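Dihydrodipicolinate synthase (Agrobacterium tumefaciens, PDB 3B4U) probably catalyses the aldol-type condensation of pyruvate with aspartate semialdehyde on the lysine-biosynthesis pathway, as expected of a dihydrodipicolinate synthase. Local coordinates at residues 60-65 with 75-80; 85-90 with 123-128; 116-121 with 147-152. All coordinates share one frame; numbering follows the deposited sequence. Where two conformers were deposited one is given.

Contact 1: residues 60-65 with 75-80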
ATOM      1  N   ALA B  60      -3.793  15.269  12.880  1.00  6.04           N
ATOM      2  CA  ALA B  60      -4.192  16.663  12.923  1.00  6.52           C
ATOM      3  C   ALA B  60      -5.650  16.819  12.492  1.00  5.94           C
ATOM      4  O   ALA B  60      -6.408  17.553  13.100  1.00  6.53           O
ATOM      5  CB  ALA B  60      -3.263  17.502  12.055  1.00  7.08           C
ATOM      6  N   ILE B  61      -6.048  16.128  11.426  1.00  5.89           N
ATOM      7  CA  ILE B  61      -7.397  16.228  10.911  1.00  6.12           C
ATOM      8  C   ILE B  61      -8.403  15.692  11.919  1.00  6.54           C
ATOM      9  O   ILE B  61      -9.412  16.345  12.212  1.00  6.30           O
ATOM     10  CB  ILE B  61      -7.498  15.516   9.555  1.00  5.98           C
ATOM     11  CG1 ILE B  61      -6.702  16.284   8.490  1.00  6.62           C
ATOM     12  CG2 ILE B  61      -8.963  15.381   9.122  1.00  7.28           C
ATOM     13  CD1 ILE B  61      -6.384  15.457   7.244  1.00  8.05           C
ATOM     14  N   LEU B  62      -8.148  14.513  12.470  1.00  6.44           N
ATOM     15  CA  LEU B  62      -9.085  13.938  13.436  1.00  7.55           C
ATOM     16  C   LEU B  62      -9.235  14.858  14.650  1.00  7.72           C
ATOM     17  O   LEU B  62     -10.343  15.104  15.135  1.00  7.30           O
ATOM     18  CB  LEU B  62      -8.655  12.526  13.839  1.00  7.64           C
ATOM     19  CG  LEU B  62      -9.605  11.812  14.799  1.00  9.07           C
ATOM     20  CD1 LEU B  62     -11.002  11.671  14.224  1.00 11.37           C
ATOM     21  CD2 LEU B  62      -9.016  10.468  15.178  1.00 11.34           C
ATOM     22  N   SER B  63      -8.111  15.339  15.171  1.00  7.21           N
ATOM     23  CA  SER B  63      -8.140  16.244  16.307  1.00  7.80           C
ATOM     24  C   SER B  63      -8.947  17.498  15.977  1.00  7.73           C
ATOM     25  O   SER B  63      -9.730  17.982  16.796  1.00  7.76           O
ATOM     26  CB  SER B  63      -6.706  16.589  16.686  1.00  8.57           C
ATOM     27  OG  SER B  63      -6.678  17.483  17.785  1.00 10.02           O
ATOM     28  N   SER B  64      -8.751  18.064  14.794  1.00  7.52           N
ATOM     29  CA  SER B  64      -9.497  19.252  14.392  1.00  7.97           C
ATOM     30  C   SER B  64     -10.993  18.986  14.244  1.00  6.93           C
ATOM     31  O   SER B  64     -11.811  19.830  14.634  1.00  7.21           O
ATOM     32  CB  SER B  64      -8.946  19.812  13.096  1.00  7.79           C
ATOM     33  OG  SER B  64      -7.628  20.309  13.254  1.00  9.48           O
ATOM     34  N   PHE B  65     -11.357  17.823  13.708  1.00  6.47           N
ATOM     35  CA  PHE B  65     -12.785  17.474  13.616  1.00  6.75           C
ATOM     36  C   PHE B  65     -13.415  17.450  14.992  1.00  7.01           C
ATOM     37  O   PHE B  65     -14.531  17.969  15.193  1.00  7.94           O
ATOM     38  CB  PHE B  65     -12.949  16.080  12.981  1.00  6.50           C
ATOM     39  CG  PHE B  65     -13.264  16.108  11.503  1.00  6.28           C
ATOM     40  CD1 PHE B  65     -12.316  16.503  10.574  1.00  7.07           C
ATOM     41  CD2 PHE B  65     -14.533  15.731  11.046  1.00  6.68           C
ATOM     42  CE1 PHE B  65     -12.657  16.548   9.221  1.00  7.20           C
ATOM     43  CE2 PHE B  65     -14.860  15.799   9.712  1.00  6.90           C
ATOM     44  CZ  PHE B  65     -13.922  16.208   8.791  1.00  7.10           C
ATOM     45  N   ILE B  75     -18.026   9.703  13.391  1.00  6.67           N
ATOM     46  CA  ILE B  75     -16.819   9.633  12.577  1.00  6.46           C
ATOM     47  C   ILE B  75     -16.368   8.191  12.477  1.00  6.04           C
ATOM     48  O   ILE B  75     -16.235   7.480  13.468  1.00  6.98           O
ATOM     49  CB  ILE B  75     -15.684  10.471  13.191  1.00  6.80           C
ATOM     50  CG1 ILE B  75     -16.098  11.931  13.287  1.00  7.39           C
ATOM     51  CG2 ILE B  75     -14.396  10.333  12.370  1.00  8.40           C
ATOM     52  CD1 ILE B  75     -15.112  12.814  14.043  1.00  9.07           C
ATOM     53  N   VAL B  76     -16.134   7.747  11.248  1.00  5.75           N
ATOM     54  CA  VAL B  76     -15.485   6.472  10.925  1.00  5.86           C
ATOM     55  C   VAL B  76     -14.130   6.824  10.330  1.00  5.46           C
ATOM     56  O   VAL B  76     -14.038   7.775   9.554  1.00  6.16           O
ATOM     57  CB  VAL B  76     -16.337   5.678   9.911  1.00  5.72           C
ATOM     58  CG1 VAL B  76     -15.657   4.397   9.452  1.00  6.64           C
ATOM     59  CG2 VAL B  76     -17.729   5.391  10.496  1.00  7.05           C
ATOM     60  N   THR B  77     -13.062   6.103  10.681  1.00  5.58           N
ATOM     61  CA  THR B  77     -11.760   6.356  10.084  1.00  5.19           C
ATOM     62  C   THR B  77     -11.296   5.186   9.248  1.00  5.15           C
ATOM     63  O   THR B  77     -11.199   4.051   9.747  1.00  5.86           O
ATOM     64  CB  THR B  77     -10.707   6.688  11.143  1.00  6.44           C
ATOM     65  OG1 THR B  77     -10.579   5.610  12.059  1.00  7.89           O
ATOM     66  CG2 THR B  77     -11.077   7.922  11.915  1.00  7.80           C
ATOM     67  N   GLY B  78     -10.927   5.447   8.003  1.00  5.13           N
ATOM     68  CA  GLY B  78     -10.271   4.454   7.168  1.00  5.44           C
ATOM     69  C   GLY B  78      -8.841   4.230   7.584  1.00  4.96           C
ATOM     70  O   GLY B  78      -8.136   5.171   7.932  1.00  5.89           O
ATOM     71  N   VAL B  79      -8.430   2.975   7.555  1.00  4.99           N
ATOM     72  CA  VAL B  79      -7.059   2.535   7.839  1.00  5.10           C
ATOM     73  C   VAL B  79      -6.683   1.636   6.677  1.00  4.79           C
ATOM     74  O   VAL B  79      -7.302   0.615   6.450  1.00  5.38           O
ATOM     75  CB  VAL B  79      -6.963   1.815   9.206  1.00  5.39           C
ATOM     76  CG1 VAL B  79      -5.567   1.252   9.413  1.00  6.75           C
ATOM     77  CG2 VAL B  79      -7.283   2.812  10.348  1.00  6.52           C
ATOM     78  N   LEU B  80      -5.683   2.074   5.922  1.00  5.53           N
ATOM     79  CA  LEU B  80      -5.335   1.582   4.591  1.00  5.87           C
ATOM     80  C   LEU B  80      -3.868   1.282   4.486  1.00  6.53           C
ATOM     81  O   LEU B  80      -3.231   1.593   3.504  1.00  8.92           O
ATOM     82  CB  LEU B  80      -5.742   2.604   3.526  1.00  6.42           C
ATOM     83  CG  LEU B  80      -7.178   3.135   3.543  1.00  6.49           C
ATOM     84  CD1 LEU B  80      -7.382   4.173   2.425  1.00  7.78           C
ATOM     85  CD2 LEU B  80      -8.217   2.003   3.404  1.00  7.22           C
TER
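Helix 60-65, which carries L62 and F65, and strand 75-79, which carries I75 and T77, run antiparallel at 179° with their axes 11.3 Å apart, and no hydrogen bond links the two. This is the helix-on-strand layer of a TIM barrel: helix 57-67 is the crossover of the beta-alpha-beta unit 40-43, 57-67, 75-79, and it returns the chain so that the two strands lie parallel. The sheet side is carried mainly by I75, whose two branches divide the work. Its CG2 lies anti to the backbone N and meets CD1 of L62 at 4.1 Å, the two side chains crossing at a slant. The other branch, with CG1 anti to the carbonyl carbon (chi1 -60°), sends CD1 to the CB of F65, again at 4.1 Å; the same methyl stands obliquely to the phenyl ring. The F65 side chain also touches L43 of strand 40-43 and I27 and A30 of helix 23-35, so F65 joins two neighbouring helices to the sheet. T77, two residues beyond I75 on the same face of the strand, adds a looser touch: its methyl CG2 stands 4.4 Å from CD1 of L62.

Contact 2: residues 85-90 with 123-128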
ATOM      1  N   GLU B  85       1.721  -3.075  12.885  1.00  7.41           N
ATOM      2  CA  GLU B  85       1.971  -1.993  13.837  1.00  7.69           C
ATOM      3  C   GLU B  85       1.219  -0.739  13.461  1.00  7.42           C
ATOM      4  O   GLU B  85       0.558  -0.119  14.291  1.00  7.26           O
ATOM      5  CB  GLU B  85       3.477  -1.713  13.926  1.00  7.34           C
ATOM      6  CG  GLU B  85       3.807  -0.621  14.922  1.00  9.30           C
ATOM      7  CD  GLU B  85       5.301  -0.511  15.152  1.00  9.45           C
ATOM      8  OE1 GLU B  85       6.023  -0.066  14.243  1.00  9.02           O
ATOM      9  OE2 GLU B  85       5.760  -0.880  16.266  1.00 10.66           O
ATOM     10  N   ASP B  86       1.300  -0.349  12.203  1.00  7.29           N
ATOM     11  CA  ASP B  86       0.660   0.915  11.813  1.00  7.54           C
ATOM     12  C   ASP B  86      -0.867   0.767  11.763  1.00  7.08           C
ATOM     13  O   ASP B  86      -1.570   1.687  12.145  1.00  7.58           O
ATOM     14  CB  ASP B  86       1.164   1.401  10.469  1.00  7.13           C
ATOM     15  CG  ASP B  86       2.551   1.924  10.522  1.00  8.74           C
ATOM     16  OD1 ASP B  86       3.306   1.637  11.456  1.00  8.69           O
ATOM     17  OD2 ASP B  86       2.892   2.681   9.597  1.00 11.80           O
ATOM     18  N   ALA B  87      -1.373  -0.385  11.337  1.00  6.86           N
ATOM     19  CA  ALA B  87      -2.812  -0.571  11.328  1.00  7.63           C
ATOM     20  C   ALA B  87      -3.356  -0.547  12.743  1.00  7.82           C
ATOM     21  O   ALA B  87      -4.396   0.071  13.018  1.00  7.64           O
ATOM     22  CB  ALA B  87      -3.188  -1.887  10.639  1.00  8.36           C
ATOM     23  N   ALA B  88      -2.654  -1.205  13.665  1.00  7.42           N
ATOM     24  CA  ALA B  88      -3.083  -1.173  15.046  1.00  7.69           C
ATOM     25  C   ALA B  88      -2.983   0.222  15.663  1.00  7.55           C
ATOM     26  O   ALA B  88      -3.866   0.650  16.374  1.00  8.30           O
ATOM     27  CB  ALA B  88      -2.296  -2.175  15.853  1.00  8.58           C
ATOM     28  N   ASP B  89      -1.904   0.935  15.371  1.00  7.50           N
ATOM     29  CA  ASP B  89      -1.707   2.247  15.967  1.00  7.65           C
ATOM     30  C   ASP B  89      -2.780   3.216  15.496  1.00  8.09           C
ATOM     31  O   ASP B  89      -3.381   3.930  16.292  1.00  8.03           O
ATOM     32  CB  ASP B  89      -0.324   2.809  15.642  1.00  8.38           C
ATOM     33  CG  ASP B  89       0.798   2.182  16.467  1.00  9.63           C
ATOM     34  OD1 ASP B  89       0.535   1.387  17.412  1.00 11.27           O
ATOM     35  OD2 ASP B  89       1.959   2.499  16.137  1.00 10.53           O
ATOM     36  N   GLN B  90      -3.056   3.219  14.194  1.00  7.57           N
ATOM     37  CA  GLN B  90      -4.075   4.134  13.638  1.00  7.74           C
ATOM     38  C   GLN B  90      -5.450   3.753  14.184  1.00  7.67           C
ATOM     39  O   GLN B  90      -6.262   4.609  14.549  1.00  8.11           O
ATOM     40  CB  GLN B  90      -4.082   4.121  12.097  1.00  7.53           C
ATOM     41  CG  GLN B  90      -2.857   4.728  11.465  1.00  8.53           C
ATOM     42  CD  GLN B  90      -2.984   4.836   9.943  1.00  8.86           C
ATOM     43  OE1 GLN B  90      -4.046   4.632   9.375  1.00  8.47           O
ATOM     44  NE2 GLN B  90      -1.897   5.211   9.292  1.00 11.87           N
ATOM     45  N   SER B 123      -5.889 -10.905  12.951  1.00  7.44           N
ATOM     46  CA  SER B 123      -5.735 -11.315  14.345  1.00  8.06           C
ATOM     47  C   SER B 123      -4.611 -10.572  15.048  1.00  8.36           C
ATOM     48  O   SER B 123      -4.762 -10.124  16.183  1.00  8.96           O
ATOM     49  CB  SER B 123      -5.455 -12.806  14.429  1.00  9.34           C
ATOM     50  OG  SER B 123      -5.337 -13.193  15.790  1.00 10.92           O
ATOM     51  N   ALA B 124      -3.473 -10.422  14.374  1.00  7.86           N
ATOM     52  CA  ALA B 124      -2.335  -9.717  14.968  1.00  8.37           C
ATOM     53  C   ALA B 124      -2.636  -8.241  15.185  1.00  8.10           C
ATOM     54  O   ALA B 124      -2.254  -7.672  16.201  1.00  8.53           O
ATOM     55  CB  ALA B 124      -1.106  -9.890  14.097  1.00  8.78           C
ATOM     56  N   VAL B 125      -3.347  -7.626  14.249  1.00  7.87           N
ATOM     57  CA  VAL B 125      -3.762  -6.226  14.422  1.00  7.67           C
ATOM     58  C   VAL B 125      -4.666  -6.097  15.649  1.00  7.88           C
ATOM     59  O   VAL B 125      -4.441  -5.221  16.481  1.00  8.33           O
ATOM     60  CB  VAL B 125      -4.475  -5.689  13.153  1.00  7.23           C
ATOM     61  CG1 VAL B 125      -5.097  -4.311  13.409  1.00  8.23           C
ATOM     62  CG2 VAL B 125      -3.478  -5.609  12.006  1.00  8.31           C
ATOM     63  N   PHE B 126      -5.642  -6.965  15.782  1.00  7.61           N
ATOM     64  CA  PHE B 126      -6.580  -6.890  16.896  1.00  8.52           C
ATOM     65  C   PHE B 126      -5.872  -7.109  18.231  1.00  9.39           C
ATOM     66  O   PHE B 126      -6.151  -6.388  19.199  1.00 10.65           O
ATOM     67  CB  PHE B 126      -7.732  -7.876  16.713  1.00  8.59           C
ATOM     68  CG  PHE B 126      -8.512  -7.697  15.437  1.00  7.41           C
ATOM     69  CD1 PHE B 126      -8.548  -6.479  14.737  1.00  8.34           C
ATOM     70  CD2 PHE B 126      -9.175  -8.769  14.901  1.00  8.11           C
ATOM     71  CE1 PHE B 126      -9.214  -6.367  13.547  1.00  8.54           C
ATOM     72  CE2 PHE B 126      -9.851  -8.665  13.716  1.00  8.65           C
ATOM     73  CZ  PHE B 126      -9.877  -7.447  13.048  1.00  9.03           C
ATOM     74  N   SER B 127      -4.955  -8.073  18.281  1.00  9.77           N
ATOM     75  CA  SER B 127      -4.174  -8.318  19.497  1.00 11.00           C
ATOM     76  C   SER B 127      -3.365  -7.100  19.877  1.00 11.09           C
ATOM     77  O   SER B 127      -3.249  -6.770  21.067  1.00 12.57           O
ATOM     78  CB  SER B 127      -3.243  -9.513  19.295  1.00 12.57           C
ATOM     79  OG  SER B 127      -2.463  -9.733  20.463  1.00 17.76           O
ATOM     80  N   LYS B 128      -2.745  -6.451  18.894  1.00 10.63           N
ATOM     81  CA  LYS B 128      -1.935  -5.281  19.130  1.00 10.75           C
ATOM     82  C   LYS B 128      -2.768  -4.080  19.585  1.00 11.71           C
ATOM     83  O   LYS B 128      -2.349  -3.326  20.469  1.00 13.04           O
ATOM     84  CB  LYS B 128      -1.134  -4.954  17.875  1.00 11.79           C
ATOM     85  CG  LYS B 128      -0.146  -3.840  18.070  1.00 13.62           C
ATOM     86  CD  LYS B 128       0.933  -4.193  19.073  1.00 17.20           C
ATOM     87  CE  LYS B 128       2.059  -3.162  19.079  1.00 18.15           C
ATOM     88  NZ  LYS B 128       3.172  -3.612  19.968  1.00 20.40           N
TER
HETATM   89  O   HOH W   1       4.917  -3.242  17.348  1.00 18.31           O
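A88 points its methyl at helix 123-128 and meets two side chains there, V125 and K128, which differ in how they present themselves. K128 comes with its aliphatic stem: CG, anti to the backbone N (chi1 -174°), lies 3.5 Å from the A88 CB. The chain then bends at chi2 (64°), and its amino end goes on toward E85. V125 brings both methyls instead. Its CG2 reaches the CB of A87 at 4.0 Å, while CG1 lies over the backbone of A88, 4.0 Å from the A88 N. The small alanines allow a close approach, with the CA atoms of A88 and V125 only 5.1 Å apart and the axes 8.4 Å apart. E85 OE2 and K128 NZ are 5.3 Å apart, too far for a salt bridge; one water spans them, donating to E85 OE2 at 2.7 Å and weakly accepting from K128 NZ. The other carboxylate oxygen of E85, OE1, takes the backbone N atoms of R56 and E57 of the second subunit. These two helices, crossing at -46° and following strands 75-79 and 101-104, are consecutive members of the outer helical layer of a TIM barrel.

Contact 3: residues 116-121 with 147-152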
ATOM      1  N   ASP B 116      -5.574 -17.678   4.948  1.00  7.91           N
ATOM      2  CA  ASP B 116      -4.893 -17.940   6.195  1.00  8.12           C
ATOM      3  C   ASP B 116      -3.976 -16.767   6.580  1.00  7.71           C
ATOM      4  O   ASP B 116      -3.923 -16.359   7.725  1.00  7.94           O
ATOM      5  CB  ASP B 116      -4.103 -19.238   6.109  1.00  8.24           C
ATOM      6  CG  ASP B 116      -4.962 -20.479   6.106  1.00  8.66           C
ATOM      7  OD1 ASP B 116      -6.175 -20.404   6.399  1.00  9.17           O
ATOM      8  OD2 ASP B 116      -4.406 -21.558   5.847  1.00 10.13           O
ATOM      9  N   GLY B 117      -3.224 -16.256   5.615  1.00  8.06           N
ATOM     10  CA  GLY B 117      -2.371 -15.115   5.844  1.00  7.77           C
ATOM     11  C   GLY B 117      -3.144 -13.890   6.300  1.00  7.14           C
ATOM     12  O   GLY B 117      -2.746 -13.177   7.213  1.00  7.11           O
ATOM     13  N   LEU B 118      -4.279 -13.662   5.665  1.00  6.63           N
ATOM     14  CA  LEU B 118      -5.136 -12.532   6.050  1.00  6.77           C
ATOM     15  C   LEU B 118      -5.736 -12.715   7.450  1.00  7.00           C
ATOM     16  O   LEU B 118      -5.761 -11.775   8.232  1.00  6.83           O
ATOM     17  CB  LEU B 118      -6.237 -12.348   5.023  1.00  6.53           C
ATOM     18  CG  LEU B 118      -5.753 -11.844   3.671  1.00  6.92           C
ATOM     19  CD1 LEU B 118      -6.875 -11.935   2.674  1.00  8.80           C
ATOM     20  CD2 LEU B 118      -5.217 -10.381   3.757  1.00  8.32           C
ATOM     21  N   PHE B 119      -6.199 -13.929   7.781  1.00  6.81           N
ATOM     22  CA  PHE B 119      -6.727 -14.165   9.115  1.00  7.19           C
ATOM     23  C   PHE B 119      -5.666 -13.828  10.159  1.00  7.51           C
ATOM     24  O   PHE B 119      -5.930 -13.162  11.142  1.00  7.21           O
ATOM     25  CB  PHE B 119      -7.187 -15.633   9.287  1.00  7.62           C
ATOM     26  CG  PHE B 119      -7.720 -15.903  10.654  1.00  7.61           C
ATOM     27  CD1 PHE B 119      -9.012 -15.565  10.983  1.00  7.94           C
ATOM     28  CD2 PHE B 119      -6.883 -16.390  11.641  1.00  8.21           C
ATOM     29  CE1 PHE B 119      -9.479 -15.743  12.263  1.00  9.43           C
ATOM     30  CE2 PHE B 119      -7.335 -16.552  12.929  1.00  8.38           C
ATOM     31  CZ  PHE B 119      -8.627 -16.216  13.238  1.00  9.20           C
ATOM     32  N   ALA B 120      -4.449 -14.324   9.934  1.00  7.26           N
ATOM     33  CA  ALA B 120      -3.361 -14.070  10.846  1.00  7.58           C
ATOM     34  C   ALA B 120      -3.045 -12.590  10.955  1.00  7.54           C
ATOM     35  O   ALA B 120      -2.719 -12.098  12.029  1.00  7.72           O
ATOM     36  CB  ALA B 120      -2.126 -14.857  10.409  1.00  8.45           C
ATOM     37  N   TRP B 121      -3.134 -11.857   9.849  1.00  6.99           N
ATOM     38  CA  TRP B 121      -2.832 -10.428   9.874  1.00  7.06           C
ATOM     39  C   TRP B 121      -3.880  -9.680  10.714  1.00  6.45           C
ATOM     40  O   TRP B 121      -3.541  -8.907  11.603  1.00  6.89           O
ATOM     41  CB  TRP B 121      -2.836  -9.850   8.457  1.00  7.11           C
ATOM     42  CG  TRP B 121      -2.354  -8.437   8.388  1.00  6.87           C
ATOM     43  CD1 TRP B 121      -1.063  -8.040   8.270  1.00  7.19           C
ATOM     44  CD2 TRP B 121      -3.146  -7.252   8.402  1.00  6.35           C
ATOM     45  NE1 TRP B 121      -1.006  -6.673   8.205  1.00  7.34           N
ATOM     46  CE2 TRP B 121      -2.266  -6.163   8.300  1.00  6.93           C
ATOM     47  CE3 TRP B 121      -4.507  -7.000   8.482  1.00  6.95           C
ATOM     48  CZ2 TRP B 121      -2.713  -4.838   8.223  1.00  7.09           C
ATOM     49  CZ3 TRP B 121      -4.959  -5.691   8.413  1.00  7.00           C
ATOM     50  CH2 TRP B 121      -4.051  -4.628   8.287  1.00  6.98           C
ATOM     51  N   VAL B 147      -7.006  -7.532  -2.980  1.00  7.43           N
ATOM     52  CA  VAL B 147      -7.171  -8.487  -1.885  1.00  7.73           C
ATOM     53  C   VAL B 147      -8.665  -8.646  -1.634  1.00  8.11           C
ATOM     54  O   VAL B 147      -9.361  -7.742  -1.220  1.00 11.29           O
ATOM     55  CB  VAL B 147      -6.430  -8.041  -0.622  1.00  7.42           C
ATOM     56  CG1 VAL B 147      -6.627  -9.102   0.450  1.00  9.87           C
ATOM     57  CG2 VAL B 147      -4.946  -7.791  -0.918  1.00  9.81           C
ATOM     58  N   THR B 148      -9.177  -9.802  -1.976  1.00  8.46           N
ATOM     59  CA  THR B 148     -10.548 -10.143  -1.672  1.00  7.99           C
ATOM     60  C   THR B 148     -10.650 -10.692  -0.270  1.00  8.06           C
ATOM     61  O   THR B 148      -9.821 -11.465   0.147  1.00  9.68           O
ATOM     62  CB  THR B 148     -11.040 -11.183  -2.679  1.00  9.10           C
ATOM     63  OG1 THR B 148     -11.029 -10.595  -3.998  1.00 11.84           O
ATOM     64  CG2 THR B 148     -12.444 -11.654  -2.357  1.00 10.97           C
ATOM     65  N   LEU B 149     -11.693 -10.286   0.433  1.00  7.46           N
ATOM     66  CA  LEU B 149     -12.052 -10.883   1.715  1.00  7.83           C
ATOM     67  C   LEU B 149     -13.189 -11.859   1.468  1.00  7.48           C
ATOM     68  O   LEU B 149     -14.338 -11.476   1.291  1.00  8.18           O
ATOM     69  CB  LEU B 149     -12.429  -9.805   2.731  1.00  7.34           C
ATOM     70  CG  LEU B 149     -11.433  -8.660   2.924  1.00  7.08           C
ATOM     71  CD1 LEU B 149     -11.954  -7.675   3.960  1.00  7.81           C
ATOM     72  CD2 LEU B 149     -10.053  -9.177   3.265  1.00  8.92           C
ATOM     73  N   SER B 150     -12.867 -13.130   1.430  1.00  7.45           N
ATOM     74  CA  SER B 150     -13.853 -14.143   1.115  1.00  7.99           C
ATOM     75  C   SER B 150     -14.929 -14.238   2.185  1.00  8.27           C
ATOM     76  O   SER B 150     -14.725 -13.861   3.337  1.00  7.91           O
ATOM     77  CB  SER B 150     -13.183 -15.500   0.942  1.00  8.71           C
ATOM     78  OG  SER B 150     -12.751 -15.984   2.199  1.00  9.02           O
ATOM     79  N   VAL B 151     -16.082 -14.773   1.798  1.00  8.78           N
ATOM     80  CA  VAL B 151     -17.134 -15.052   2.764  1.00  9.22           C
ATOM     81  C   VAL B 151     -16.612 -15.935   3.887  1.00  8.87           C
ATOM     82  O   VAL B 151     -16.896 -15.709   5.065  1.00  8.79           O
ATOM     83  CB  VAL B 151     -18.371 -15.676   2.069  1.00  9.87           C
ATOM     84  CG1 VAL B 151     -19.416 -16.085   3.094  1.00 11.86           C
ATOM     85  CG2 VAL B 151     -18.953 -14.691   1.027  1.00 12.47           C
ATOM     86  N   GLU B 152     -15.799 -16.922   3.531  1.00  9.33           N
ATOM     87  CA  GLU B 152     -15.230 -17.844   4.495  0.50  9.06           C
ATOM     88  C   GLU B 152     -14.318 -17.099   5.492  1.00  8.87           C
ATOM     89  O   GLU B 152     -14.369 -17.335   6.702  1.00  8.58           O
ATOM     90  CB  GLU B 152     -14.476 -18.939   3.738  0.50  9.94           C
ATOM     91  CG  GLU B 152     -15.391 -19.883   2.946  0.50 11.04           C
ATOM     92  CD  GLU B 152     -15.915 -19.397   1.550  0.50 12.77           C
ATOM     93  OE1 GLU B 152     -15.574 -18.334   0.941  0.50 11.01           O
ATOM     94  OE2 GLU B 152     -16.724 -20.172   1.009  0.50 16.97           O
TER
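L118 has its CG anti to the carbonyl carbon (chi1 -69°) and an extended chi2 of 170°, while V147 holds CG1 anti to the backbone N (chi1 -179°); these settings turn the leucine methyls and the valine CG1 toward each other. The contact belongs to the TIM barrel, where helix 115-129 packs against the segment that follows strand 136-140 and the short helix 142-145 and leads into helix 151-160. CD1 of L118 lies 3.6 Å from CG1 of V147, and CD2 of L118 follows at 3.8 Å from that same methyl, so one valine branch faces the fork of the leucine. The leucine and valine chains lie side by side, running opposite ways. CD1 also comes near the backbone carbonyl of T148, 3.9 Å from its O, a van der Waals approach and not a hydrogen bond. P106 and V113 of the preceding loop and L153 of helix 151-160 also touch L118, which gives this leucine apolar neighbours beyond the segment 147-152. Polar bonds fix the course of that segment: the N of L149 bonds to N140 OD1, its O to H177 NE2, and the OG of S150, at the N-cap of helix 151-160, accepts the N-H of L153. L149 enters more loosely, its CD2 standing 4.2 Å from CD1 of L118.

How the contacts relate
All three contacts lie in the wall of one barrel. Contact 1 closes before contact 2 opens, and their centres are about 17 Å apart; they meet where V79, at the end of strand 75-79, packs its CG1 3.7 Å from OE1 of Q90 on the next helix. Contacts 2 and 3 share helix 115-129, and their segments alternate along the chain, with centres about 15 Å apart; the indole ring atom CH2 of W121 lies 3.7 Å from the CB of A87. Contacts 1 and 3, centres about 25 Å apart, come no nearer than about 6 Å between nearest atoms. The side chains of A87 and V147 each lie about 10 Å from a magnesium ion. All three contacts reach the second subunit, contact 1 through L80 alone.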